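Local coordinates for protein tryptophan synthase alpha-subunit (Pyrococcus furiosus, PDB 1GEQ) that forms the alpha subunit of tryptophan synthase, cleaving indoleglycerol phosphate into indole and glyceraldehyde 3-phosphate in the final step of tryptophan biosynthesis, at residues A[26-31]-A[240-245]; A[112-117]-A[123-128]; A[181-186]-A[192-197]; A[198-203]-A[207-212]; A[225-228]-A[233-236]. All coordinates share one frame; numbering follows the deposited sequence.

Contact 1 of 5, residues A[26-31]-A[240-245]; sequences LALDEY and KKVEEL
Leu28 and Tyr31 close on Val242 and Glu243, so that the first outer helix of the barrel meets the last one after more than two hundred intervening residues. The tight part lies inward and is wholly apolar. Val242 sends a methyl each way: its CG2 lies 3.6 Å from CD2 of Leu28, while its CG1 lies 3.6 Å from CB of Tyr31 and only slightly farther from CG of the same ring. The branching of the valine does this, CG1 being anti to the backbone N (chi1 172°) and CG2 beside it. Both Leu28 and Val242 are buried.

Toward solvent the contact becomes polar and thinner. Tyr31 OH donates a short hydrogen bond to OE2 of Glu243, 2.5 Å between the two oxygens, OE2 accepting through its anti lone pair, on the side away from the other carboxylate oxygen. Ring and carboxylate planes stand 54° apart, and CG of Glu243 follows the ring border, 3.8 Å from CE2 of Tyr31. Glu30 CG lies over one face of that ring, offset toward its rim. This outer pairing is partly exposed, a single short bond that links the two side-chain ends.

Here the seam joins the first and last outer helices of this TIM barrel. Tyr31 also touches Lys239 and Leu246 of helix 235-246, Val242 packs on Leu223 of helix 221-230, and Leu26 leans on Phe75 of helix 65-76.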
# COMPACT_ATOMS: atom_id res chain seq x y z
N LEU A 26 9.08 -11.70 4.06
CA LEU A 26 9.30 -13.10 3.73
C LEU A 26 8.33 -14.00 4.48
O LEU A 26 7.88 -15.02 3.95
CB LEU A 26 10.75 -13.48 4.07
CG LEU A 26 11.78 -12.81 3.15
CD1 LEU A 26 13.19 -12.95 3.71
CD2 LEU A 26 11.69 -13.44 1.77
N ALA A 27 7.97 -13.63 5.70
CA ALA A 27 7.04 -14.44 6.48
C ALA A 27 5.59 -14.32 6.00
O ALA A 27 4.82 -15.28 6.10
CB ALA A 27 7.13 -14.07 7.95
N LEU A 28 5.21 -13.16 5.48
CA LEU A 28 3.84 -12.96 5.02
C LEU A 28 3.63 -13.27 3.53
O LEU A 28 2.49 -13.37 3.07
CB LEU A 28 3.40 -11.51 5.27
CG LEU A 28 3.36 -11.02 6.72
CD1 LEU A 28 3.00 -9.54 6.76
CD2 LEU A 28 2.34 -11.84 7.51
N ASP A 29 4.72 -13.42 2.80
CA ASP A 29 4.63 -13.68 1.37
C ASP A 29 3.68 -14.80 0.94
O ASP A 29 2.93 -14.64 -0.01
CB ASP A 29 6.02 -13.95 0.80
CG ASP A 29 6.06 -13.82 -0.71
OD1 ASP A 29 6.88 -14.51 -1.35
OD2 ASP A 29 5.27 -13.02 -1.26
N GLU A 30 3.71 -15.94 1.64
CA GLU A 30 2.85 -17.05 1.25
C GLU A 30 1.35 -16.78 1.38
O GLU A 30 0.54 -17.55 0.87
CB GLU A 30 3.19 -18.31 2.06
CG GLU A 30 2.98 -18.19 3.55
CD GLU A 30 3.02 -19.54 4.25
OE1 GLU A 30 3.68 -19.65 5.30
OE2 GLU A 30 2.38 -20.49 3.74
N TYR A 31 0.98 -15.69 2.04
CA TYR A 31 -0.44 -15.37 2.19
C TYR A 31 -0.83 -14.16 1.35
O TYR A 31 -2.02 -13.89 1.17
CB TYR A 31 -0.79 -15.03 3.65
CG TYR A 31 -0.33 -16.00 4.70
CD1 TYR A 31 0.81 -15.75 5.45
CD2 TYR A 31 -1.08 -17.15 4.99
CE1 TYR A 31 1.20 -16.60 6.48
CE2 TYR A 31 -0.70 -18.01 6.02
CZ TYR A 31 0.44 -17.73 6.76
OH TYR A 31 0.82 -18.57 7.78
N LYS A 240 -0.01 -15.16 12.45
CA LYS A 240 -1.23 -15.57 13.14
C LYS A 240 -2.39 -14.62 12.86
O LYS A 240 -3.53 -15.05 12.74
CB LYS A 240 -0.97 -15.68 14.64
CG LYS A 240 -0.22 -16.94 15.02
CD LYS A 240 -1.13 -18.15 14.92
CE LYS A 240 -2.01 -18.26 16.16
NZ LYS A 240 -3.31 -18.95 15.89
N LYS A 241 -2.10 -13.33 12.75
CA LYS A 241 -3.15 -12.36 12.49
C LYS A 241 -3.66 -12.49 11.05
O LYS A 241 -4.87 -12.44 10.81
CB LYS A 241 -2.63 -10.94 12.75
CG LYS A 241 -3.58 -9.83 12.34
CD LYS A 241 -5.02 -10.08 12.77
CE LYS A 241 -5.36 -9.46 14.12
NZ LYS A 241 -6.84 -9.28 14.24
N VAL A 242 -2.75 -12.66 10.09
CA VAL A 242 -3.16 -12.82 8.70
C VAL A 242 -3.95 -14.13 8.58
O VAL A 242 -4.95 -14.20 7.87
CB VAL A 242 -1.94 -12.86 7.74
CG1 VAL A 242 -2.38 -13.22 6.33
CG2 VAL A 242 -1.24 -11.51 7.75
N GLU A 243 -3.50 -15.16 9.30
CA GLU A 243 -4.19 -16.43 9.27
C GLU A 243 -5.62 -16.27 9.75
O GLU A 243 -6.56 -16.79 9.13
CB GLU A 243 -3.45 -17.46 10.13
CG GLU A 243 -2.56 -18.37 9.32
CD GLU A 243 -1.64 -19.22 10.18
OE1 GLU A 243 -2.09 -19.70 11.25
OE2 GLU A 243 -0.48 -19.41 9.79
N GLU A 244 -5.80 -15.53 10.84
CA GLU A 244 -7.13 -15.29 11.37
C GLU A 244 -8.00 -14.56 10.34
O GLU A 244 -9.17 -14.89 10.16
CB GLU A 244 -7.04 -14.44 12.64
CG GLU A 244 -8.37 -13.88 13.12
CD GLU A 244 -8.19 -12.72 14.10
OE1 GLU A 244 -9.18 -11.99 14.36
OE2 GLU A 244 -7.06 -12.55 14.61
N LEU A 245 -7.42 -13.57 9.68
CA LEU A 245 -8.16 -12.80 8.69
C LEU A 245 -8.50 -13.64 7.46
O LEU A 245 -9.49 -13.38 6.78
CB LEU A 245 -7.36 -11.57 8.28
CG LEU A 245 -7.16 -10.57 9.42
CD1 LEU A 245 -6.30 -9.41 8.94
CD2 LEU A 245 -8.51 -10.07 9.91

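Contact 2 of 5, residues A[112-117]-A[123-128]; sequences ILVVDL and KEFTEI
Phe125 points its ring from helix 122-132 at the barrel wall, where Ile112, Val114 and Leu117 receive it from three directions. Its CG stands anti to the backbone N (chi1 -175°), which sends the ring away from the helix and puts CZ foremost. Ile112 meets that leading end at the ring edge, near the ring plane, with CG2 3.7 Å from CZ of Phe125. Val114 comes to the same atom obliquely, its CG2 3.6 Å from CZ of Phe125, so two methyls from alternate residues of one strand both converge on the far end of the ring. Leu117, already in the loop beyond the strand, takes the near end: its CD2 lies 4.0 Å from CD2 of Phe125 and equally close to CB, again at a slant. The ring is thus held from root to far end by aliphatic carbon, with no polar bond crossing the contact.

Behind it, OG1 of Thr126 donates to the carbonyl O of Lys123 at 2.7 Å, on the same face of that carbonyl as the helical N-H of Glu127, so the oxygen is gripped twice.

This is strand-to-helix packing within a beta-alpha-beta crossover, from strand 111-114 through helix 122-132 to strand 135-140. Val97 and Leu101 of helix 97-107 and Ile92 of helix 89-95 also touch Phe125, while Leu117 reaches Tyr89 of helix 89-95 and Phe138 of strand 135-140.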
# COMPACT_ATOMS: atom_id res chain seq x y z
N ILE A 112 3.58 2.04 -8.10
CA ILE A 112 3.82 3.12 -7.17
C ILE A 112 2.56 3.92 -6.85
O ILE A 112 1.71 4.16 -7.72
CB ILE A 112 4.90 4.09 -7.68
CG1 ILE A 112 5.22 5.13 -6.61
CG2 ILE A 112 4.43 4.76 -8.96
CD1 ILE A 112 6.59 5.74 -6.73
N LEU A 113 2.46 4.32 -5.59
CA LEU A 113 1.34 5.10 -5.11
C LEU A 113 1.89 6.34 -4.42
O LEU A 113 2.60 6.24 -3.42
CB LEU A 113 0.51 4.27 -4.12
CG LEU A 113 -0.56 5.01 -3.30
CD1 LEU A 113 -1.50 5.81 -4.20
CD2 LEU A 113 -1.35 3.99 -2.50
N VAL A 114 1.58 7.50 -4.98
CA VAL A 114 2.02 8.76 -4.40
C VAL A 114 0.80 9.35 -3.71
O VAL A 114 -0.12 9.85 -4.36
CB VAL A 114 2.55 9.72 -5.48
CG1 VAL A 114 3.14 10.98 -4.83
CG2 VAL A 114 3.62 9.03 -6.31
N VAL A 115 0.80 9.26 -2.39
CA VAL A 115 -0.28 9.72 -1.54
C VAL A 115 -0.78 11.14 -1.78
O VAL A 115 -1.98 11.37 -1.93
CB VAL A 115 0.12 9.61 -0.06
CG1 VAL A 115 -1.06 9.92 0.83
CG2 VAL A 115 0.65 8.21 0.22
N ASP A 116 0.15 12.09 -1.81
CA ASP A 116 -0.20 13.49 -1.99
C ASP A 116 0.33 14.12 -3.28
O ASP A 116 0.86 15.24 -3.26
CB ASP A 116 0.31 14.28 -0.79
CG ASP A 116 1.81 14.16 -0.61
OD1 ASP A 116 2.40 13.20 -1.15
OD2 ASP A 116 2.41 15.02 0.07
N LEU A 117 0.17 13.42 -4.40
CA LEU A 117 0.63 13.92 -5.69
C LEU A 117 -0.24 15.09 -6.15
O LEU A 117 -1.46 14.94 -6.31
CB LEU A 117 0.56 12.82 -6.76
CG LEU A 117 0.97 13.22 -8.18
CD1 LEU A 117 2.48 13.38 -8.24
CD2 LEU A 117 0.52 12.17 -9.18
N LYS A 123 -0.70 14.03 -14.70
CA LYS A 123 -0.49 13.70 -16.11
C LYS A 123 0.98 13.46 -16.42
O LYS A 123 1.34 12.45 -17.02
CB LYS A 123 -1.03 14.83 -16.99
CG LYS A 123 -2.54 14.91 -17.02
CD LYS A 123 -3.12 13.70 -17.73
CE LYS A 123 -4.64 13.70 -17.71
NZ LYS A 123 -5.19 12.56 -18.51
N GLU A 124 1.84 14.39 -16.00
CA GLU A 124 3.27 14.27 -16.23
C GLU A 124 3.78 12.99 -15.57
O GLU A 124 4.50 12.20 -16.19
CB GLU A 124 4.00 15.46 -15.62
CG GLU A 124 5.50 15.43 -15.79
CD GLU A 124 6.22 16.39 -14.86
OE1 GLU A 124 6.21 16.15 -13.63
OE2 GLU A 124 6.79 17.38 -15.36
N PHE A 125 3.39 12.80 -14.32
CA PHE A 125 3.81 11.63 -13.56
C PHE A 125 3.46 10.32 -14.26
O PHE A 125 4.31 9.45 -14.43
CB PHE A 125 3.17 11.65 -12.17
CG PHE A 125 3.65 10.54 -11.29
CD1 PHE A 125 4.94 10.56 -10.76
CD2 PHE A 125 2.84 9.45 -11.03
CE1 PHE A 125 5.41 9.50 -10.00
CE2 PHE A 125 3.31 8.38 -10.27
CZ PHE A 125 4.60 8.41 -9.76
N THR A 126 2.19 10.18 -14.66
CA THR A 126 1.74 8.96 -15.33
C THR A 126 2.51 8.70 -16.61
O THR A 126 2.72 7.54 -17.00
CB THR A 126 0.23 9.04 -15.67
OG1 THR A 126 -0.01 10.15 -16.55
CG2 THR A 126 -0.59 9.22 -14.41
N GLU A 127 2.92 9.77 -17.27
CA GLU A 127 3.68 9.68 -18.51
C GLU A 127 5.03 9.02 -18.28
O GLU A 127 5.40 8.06 -18.95
CB GLU A 127 3.89 11.09 -19.08
CG GLU A 127 4.79 11.15 -20.29
CD GLU A 127 5.04 12.58 -20.75
OE1 GLU A 127 4.07 13.25 -21.18
OE2 GLU A 127 6.20 13.03 -20.69
N ILE A 128 5.76 9.55 -17.30
CA ILE A 128 7.08 9.05 -16.95
C ILE A 128 7.03 7.64 -16.36
O ILE A 128 7.89 6.81 -16.64
CB ILE A 128 7.74 10.00 -15.94
CG1 ILE A 128 7.81 11.41 -16.54
CG2 ILE A 128 9.12 9.50 -15.57
CD1 ILE A 128 8.02 12.50 -15.53

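Contact 3 of 5, residues A[181-186]-A[192-197]; sequences DLLRRA and NKVAVG
Leu183 of helix 177-189 reaches Val194 and Val196 on strand 194-197. Its CB leaves the helix obliquely to the strand and only carries the branch toward it. CG follows anti to the backbone N (chi1 173°), and the branch it bears swings back to the barrel wall. CD1 makes the meeting: it lies 4.0 Å from CG1 of Val196, the two side chains crossing at about a right angle, and 4.5 Å from CG1 of Val194, a looser touch. The other methyl, CD2, packs on CB of Glu212, just past the end of helix 203-211. One turn on from Leu183, CB of Ala186 faces CG2 of Val194 at 4.4 Å, and with so small a side chain the helix can approach the strand at that level.

Helix and strand run almost exactly antiparallel, their axes 10.2 Å apart, as expected where an outer helix of a TIM barrel returns the chain to the start of the following strand. The helix face turned outward is charged: OD1 of Asp181 takes a bond from NH1 of Arg185 at 2.6 Å, with OD1 close to the guanidinium plane of Arg185, while OD2 is reached by NH1 of Arg184 at 2.6 Å from above the carboxylate plane. One carboxylate therefore draws two arginines together along the helix surface.

The chemistry is cleanly divided. Between helix and strand there are only methyl groups, so the fit depends on shape and exclusion of water and sets no exact direction, whereas the opposing charges probably steady the helix from its outer side.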
# COMPACT_ATOMS: atom_id res chain seq x y z
N ASP A 181 -20.15 2.59 0.58
CA ASP A 181 -20.72 3.37 -0.51
C ASP A 181 -19.66 3.65 -1.56
O ASP A 181 -19.92 3.57 -2.76
CB ASP A 181 -21.29 4.70 0.00
CG ASP A 181 -21.81 5.59 -1.13
OD1 ASP A 181 -21.09 6.53 -1.53
OD2 ASP A 181 -22.92 5.32 -1.62
N LEU A 182 -18.46 3.99 -1.09
CA LEU A 182 -17.35 4.29 -1.99
C LEU A 182 -17.03 3.05 -2.84
O LEU A 182 -16.78 3.15 -4.03
CB LEU A 182 -16.12 4.68 -1.18
CG LEU A 182 -14.99 5.49 -1.84
CD1 LEU A 182 -13.66 5.12 -1.19
CD2 LEU A 182 -14.93 5.25 -3.31
N LEU A 183 -17.03 1.88 -2.20
CA LEU A 183 -16.74 0.63 -2.89
C LEU A 183 -17.82 0.32 -3.94
O LEU A 183 -17.51 -0.02 -5.08
CB LEU A 183 -16.65 -0.52 -1.88
CG LEU A 183 -16.51 -1.95 -2.45
CD1 LEU A 183 -15.29 -2.04 -3.37
CD2 LEU A 183 -16.40 -2.91 -1.28
N ARG A 184 -19.08 0.46 -3.55
CA ARG A 184 -20.20 0.21 -4.46
C ARG A 184 -20.07 1.08 -5.71
O ARG A 184 -20.16 0.58 -6.83
CB ARG A 184 -21.53 0.53 -3.77
CG ARG A 184 -22.74 0.05 -4.56
CD ARG A 184 -24.03 0.76 -4.15
NE ARG A 184 -24.07 2.13 -4.65
CZ ARG A 184 -23.99 3.22 -3.89
NH1 ARG A 184 -23.86 3.10 -2.58
NH2 ARG A 184 -24.03 4.42 -4.45
N ARG A 185 -19.86 2.37 -5.49
CA ARG A 185 -19.70 3.34 -6.58
C ARG A 185 -18.50 2.98 -7.45
O ARG A 185 -18.58 3.01 -8.68
CB ARG A 185 -19.52 4.76 -6.00
CG ARG A 185 -20.84 5.44 -5.63
CD ARG A 185 -20.66 6.52 -4.58
NE ARG A 185 -19.50 7.37 -4.83
CZ ARG A 185 -18.71 7.85 -3.88
NH1 ARG A 185 -18.95 7.58 -2.61
NH2 ARG A 185 -17.68 8.61 -4.20
N ALA A 186 -17.39 2.63 -6.82
CA ALA A 186 -16.18 2.29 -7.57
C ALA A 186 -16.37 1.09 -8.50
O ALA A 186 -15.94 1.12 -9.65
CB ALA A 186 -15.03 2.04 -6.61
N ASN A 192 -10.40 -0.96 -13.82
CA ASN A 192 -9.25 -1.49 -13.08
C ASN A 192 -9.73 -2.24 -11.84
O ASN A 192 -10.85 -2.02 -11.37
CB ASN A 192 -8.33 -0.37 -12.60
CG ASN A 192 -7.37 0.09 -13.66
OD1 ASN A 192 -7.54 1.15 -14.27
ND2 ASN A 192 -6.34 -0.71 -13.90
N LYS A 193 -8.91 -3.15 -11.33
CA LYS A 193 -9.27 -3.87 -10.12
C LYS A 193 -9.21 -2.84 -9.00
O LYS A 193 -8.54 -1.81 -9.12
CB LYS A 193 -8.29 -5.00 -9.83
CG LYS A 193 -8.35 -6.14 -10.84
CD LYS A 193 -7.61 -7.37 -10.33
CE LYS A 193 -7.83 -8.58 -11.25
NZ LYS A 193 -7.52 -9.86 -10.54
N VAL A 194 -9.92 -3.11 -7.91
CA VAL A 194 -9.96 -2.19 -6.78
C VAL A 194 -9.53 -2.91 -5.51
O VAL A 194 -9.92 -4.05 -5.28
CB VAL A 194 -11.40 -1.63 -6.56
CG1 VAL A 194 -11.46 -0.82 -5.28
CG2 VAL A 194 -11.81 -0.77 -7.74
N ALA A 195 -8.72 -2.24 -4.70
CA ALA A 195 -8.28 -2.79 -3.42
C ALA A 195 -8.78 -1.77 -2.40
O ALA A 195 -8.83 -0.56 -2.70
CB ALA A 195 -6.75 -2.90 -3.38
N VAL A 196 -9.17 -2.24 -1.22
CA VAL A 196 -9.67 -1.33 -0.19
C VAL A 196 -8.82 -1.38 1.08
O VAL A 196 -8.36 -2.44 1.50
CB VAL A 196 -11.12 -1.67 0.20
CG1 VAL A 196 -12.04 -1.53 -1.01
CG2 VAL A 196 -11.19 -3.10 0.77
N GLY A 197 -8.63 -0.20 1.68
CA GLY A 197 -7.88 -0.09 2.92
C GLY A 197 -8.81 0.66 3.84
O GLY A 197 -8.72 1.89 3.96

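Contact 4 of 5, residues A[198-203]-A[207-212]; sequences FGVSKR and VSLLKE
Phe198, Val200 and Arg203 lean on Leu209 and Val207 in a beta-alpha unit of the TIM barrel: the segment leaves strand 194-197, loops round, and enters helix 203-211, whose side chains fold back on the loop. The inner part of the first shell is apolar. Leu209 offers its two methyls to different partners: CD2 of Leu209 lies 3.8 Å from CD1 of Phe198, at the ring edge and near its plane, and CD1 of Leu209 lies 3.6 Å from CG2 of Val200 as the two aliphatic chains slide past each other in opposite directions. The leucine's CG stands beside the backbone N (chi1 -67°), and from there the fork spans both loop residues.

Farther out, the loop is shaped to allow this. Gly199 takes a positive phi, a conformation that suits a residue with no side chain, and lets the chain turn between Phe198 and Val200. Lys202 holds the N-cap position, so Arg203 opens the helix and its carbonyl O accepts from N of Val207 at 3.1 Å, in a nearly straight bond. The N-H of Ser201 is bonded to ND1 of His205, a second tie from loop to helix, and Phe198 and Leu209 are backed by Ala179 and Tyr180 of helix 177-189. As in other TrpA enzymes, this loop at the C-terminal end of the strand probably borders the place where substrate phosphate binds.

Arg203 bends at chi2 and reaches across to Leu245, whose carbonyl O takes a hydrogen bond from NH1; over one face of the same guanidinium, offset toward its rim, sits CG2 of Val207, 3.4 Å from NE of Arg203.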
# COMPACT_ATOMS: atom_id res chain seq x y z
N PHE A 198 -9.73 -0.07 4.45
CA PHE A 198 -10.73 0.52 5.32
C PHE A 198 -10.50 0.27 6.81
O PHE A 198 -11.42 0.47 7.61
CB PHE A 198 -12.11 -0.00 4.93
CG PHE A 198 -12.57 0.41 3.54
CD1 PHE A 198 -13.63 -0.26 2.93
CD2 PHE A 198 -12.01 1.50 2.88
CE1 PHE A 198 -14.12 0.15 1.69
CE2 PHE A 198 -12.49 1.92 1.65
CZ PHE A 198 -13.55 1.25 1.05
N GLY A 199 -9.31 -0.20 7.18
CA GLY A 199 -9.02 -0.45 8.58
C GLY A 199 -9.55 -1.78 9.07
O GLY A 199 -10.13 -1.88 10.15
N VAL A 200 -9.37 -2.81 8.25
CA VAL A 200 -9.82 -4.16 8.58
C VAL A 200 -9.11 -4.67 9.83
O VAL A 200 -7.92 -4.43 10.01
CB VAL A 200 -9.52 -5.10 7.39
CG1 VAL A 200 -9.59 -6.55 7.82
CG2 VAL A 200 -10.51 -4.82 6.26
N SER A 201 -9.84 -5.36 10.70
CA SER A 201 -9.25 -5.89 11.93
C SER A 201 -9.80 -7.27 12.29
O SER A 201 -9.27 -7.95 13.17
CB SER A 201 -9.50 -4.93 13.11
OG SER A 201 -10.87 -4.83 13.41
N LYS A 202 -10.85 -7.70 11.59
CA LYS A 202 -11.45 -9.01 11.86
C LYS A 202 -11.93 -9.76 10.62
O LYS A 202 -12.21 -9.17 9.58
CB LYS A 202 -12.59 -8.86 12.87
CG LYS A 202 -13.60 -7.79 12.51
CD LYS A 202 -14.14 -7.12 13.76
CE LYS A 202 -14.77 -8.12 14.71
NZ LYS A 202 -15.02 -7.51 16.04
N ARG A 203 -12.01 -11.08 10.75
CA ARG A 203 -12.42 -11.97 9.66
C ARG A 203 -13.68 -11.52 8.92
O ARG A 203 -13.72 -11.53 7.69
CB ARG A 203 -12.60 -13.40 10.19
CG ARG A 203 -13.09 -14.40 9.15
CD ARG A 203 -12.18 -14.50 7.93
NE ARG A 203 -12.75 -15.41 6.94
CZ ARG A 203 -12.35 -15.49 5.67
NH1 ARG A 203 -11.37 -14.71 5.23
NH2 ARG A 203 -12.95 -16.34 4.84
N VAL A 207 -14.51 -10.92 4.78
CA VAL A 207 -15.61 -11.62 4.12
C VAL A 207 -16.61 -10.64 3.52
O VAL A 207 -17.02 -10.76 2.36
CB VAL A 207 -16.35 -12.56 5.11
CG1 VAL A 207 -17.54 -13.21 4.43
CG2 VAL A 207 -15.38 -13.61 5.63
N SER A 208 -17.02 -9.65 4.31
CA SER A 208 -17.97 -8.64 3.86
C SER A 208 -17.45 -7.83 2.67
O SER A 208 -18.17 -7.63 1.69
CB SER A 208 -18.29 -7.68 5.01
OG SER A 208 -19.03 -6.58 4.54
N LEU A 209 -16.21 -7.36 2.76
CA LEU A 209 -15.65 -6.55 1.68
C LEU A 209 -15.49 -7.33 0.37
O LEU A 209 -15.77 -6.80 -0.70
CB LEU A 209 -14.31 -5.96 2.13
CG LEU A 209 -14.50 -4.93 3.26
CD1 LEU A 209 -13.16 -4.54 3.85
CD2 LEU A 209 -15.23 -3.71 2.72
N LEU A 210 -15.06 -8.58 0.45
CA LEU A 210 -14.93 -9.37 -0.77
C LEU A 210 -16.32 -9.62 -1.35
O LEU A 210 -16.51 -9.54 -2.55
CB LEU A 210 -14.22 -10.70 -0.46
CG LEU A 210 -12.72 -10.57 -0.16
CD1 LEU A 210 -12.11 -11.93 0.14
CD2 LEU A 210 -12.02 -9.92 -1.35
N LYS A 211 -17.28 -9.90 -0.48
CA LYS A 211 -18.64 -10.16 -0.93
C LYS A 211 -19.23 -8.94 -1.65
O LYS A 211 -20.04 -9.08 -2.56
CB LYS A 211 -19.52 -10.55 0.27
CG LYS A 211 -20.90 -11.06 -0.11
CD LYS A 211 -21.60 -11.73 1.08
CE LYS A 211 -21.79 -10.78 2.26
NZ LYS A 211 -22.58 -11.41 3.36
N GLU A 212 -18.80 -7.75 -1.24
CA GLU A 212 -19.28 -6.51 -1.85
C GLU A 212 -18.52 -6.11 -3.11
O GLU A 212 -18.73 -5.02 -3.64
CB GLU A 212 -19.23 -5.37 -0.84
CG GLU A 212 -20.25 -5.51 0.27
CD GLU A 212 -21.67 -5.40 -0.24
OE1 GLU A 212 -22.54 -6.15 0.26
OE2 GLU A 212 -21.91 -4.56 -1.13

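Contact 5 of 5, residues A[225-228]-A[233-236]; sequences KIIG and EATE
Ile226 turns its CG2 anti to the backbone N while Ile227 holds CG1 beside its own (chi1 -67°), and these two torsions turn CG2 of Ile226 and CG1 of Ile227 to the methyl of Ala234. From Ile226 it is the short branch that touches, CG2 lying 4.2 Å from CB of Ala234. Ile227 contributes from closer to its backbone: its CA stands 3.9 Å from that same CB, and its CG1 4.0 Å from it. One methyl therefore meets two neighbouring residues of a helix at once, one through a side branch and the other through the root of its side chain.

Because the alanine ends at CB, the backbones come near, with the CA atoms of Ile227 and Ala234 only 5.3 Å apart. No hydrogen bond spans the contact; it holds by apolar packing alone, over a small interface of 103 Å². The charged residues turn elsewhere: Lys225, Glu233 and Glu236 are all exposed, while Ile227 and Ala234 are buried. A greasy inner corner is thus set beneath a hydrophilic outer surface.

A short connection leads here from helix 221-230 into helix 235-246. The contact lies away from the catalytic Glu36 and Asp47 and serves as structural packing in the last helical corner of the barrel. Phe24 of helix 18-28 touches both Ile227 and Ala234, so the first helix completes the corner; Ile226 and Ile227 continue onto Leu238 of helix 235-246, and Ile227 also meets the loop at Asp15 and Pro16.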
# COMPACT_ATOMS: atom_id res chain seq x y z
N LYS A 225 0.22 -2.33 14.04
CA LYS A 225 -0.04 -2.21 15.48
C LYS A 225 0.73 -3.31 16.22
O LYS A 225 1.25 -3.08 17.31
CB LYS A 225 -1.53 -2.36 15.77
CG LYS A 225 -1.83 -2.74 17.21
CD LYS A 225 -3.32 -2.97 17.42
CE LYS A 225 -3.58 -3.69 18.74
NZ LYS A 225 -2.99 -5.07 18.73
N ILE A 226 0.78 -4.49 15.63
CA ILE A 226 1.49 -5.61 16.22
C ILE A 226 2.98 -5.31 16.22
O ILE A 226 3.66 -5.53 17.22
CB ILE A 226 1.20 -6.92 15.44
CG1 ILE A 226 -0.28 -7.26 15.56
CG2 ILE A 226 2.07 -8.07 15.97
CD1 ILE A 226 -0.71 -8.49 14.77
N ILE A 227 3.48 -4.77 15.12
CA ILE A 227 4.89 -4.44 15.03
C ILE A 227 5.29 -3.40 16.08
O ILE A 227 6.34 -3.52 16.71
CB ILE A 227 5.25 -3.95 13.62
CG1 ILE A 227 5.10 -5.12 12.63
CG2 ILE A 227 6.68 -3.39 13.59
CD1 ILE A 227 5.35 -4.75 11.17
N GLY A 228 4.47 -2.37 16.26
CA GLY A 228 4.80 -1.36 17.25
C GLY A 228 4.80 -1.93 18.66
O GLY A 228 5.43 -1.39 19.56
N GLU A 233 10.28 -8.97 17.21
CA GLU A 233 9.67 -10.27 17.50
C GLU A 233 8.21 -10.40 17.03
O GLU A 233 7.48 -11.27 17.49
CB GLU A 233 9.70 -10.51 19.01
CG GLU A 233 11.08 -10.72 19.60
CD GLU A 233 11.67 -12.07 19.23
OE1 GLU A 233 12.32 -12.16 18.16
OE2 GLU A 233 11.47 -13.03 20.00
N ALA A 234 7.80 -9.53 16.11
CA ALA A 234 6.43 -9.53 15.61
C ALA A 234 6.08 -10.64 14.61
O ALA A 234 4.92 -11.04 14.49
CB ALA A 234 6.12 -8.16 15.00
N THR A 235 7.10 -11.12 13.90
CA THR A 235 6.93 -12.15 12.87
C THR A 235 5.83 -13.19 13.09
O THR A 235 4.87 -13.26 12.32
CB THR A 235 8.25 -12.89 12.63
OG1 THR A 235 9.29 -11.93 12.45
CG2 THR A 235 8.16 -13.75 11.38
N GLU A 236 5.97 -14.00 14.14
CA GLU A 236 4.99 -15.04 14.41
C GLU A 236 3.58 -14.50 14.64
O GLU A 236 2.59 -15.12 14.24
CB GLU A 236 5.42 -15.87 15.62
CG GLU A 236 6.93 -16.05 15.74
CD GLU A 236 7.63 -14.75 16.14
OE1 GLU A 236 8.49 -14.27 15.37
OE2 GLU A 236 7.31 -14.21 17.22

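Overall arrangement
From the N terminus, the chain opens contact 1 at 26-31 and closes it only at 240-245, a loop that encloses contacts 2 to 5 entirely and joins the first and last outer helices of the barrel. Inside it the other four close one after another without crossing. Contact 2 pins helix 122-132 to strand 111-114; contact 3 sets helix 177-189 against strand 194-197; contact 4 folds the following loop onto helix 203-211, touching contact 3 through Val196 and Leu209. Contact 5 turns helix 221-230 into helix 235-246, which it shares with contact 1. Contact 2 stands across the chain's centre from contacts 1, 4 and 5.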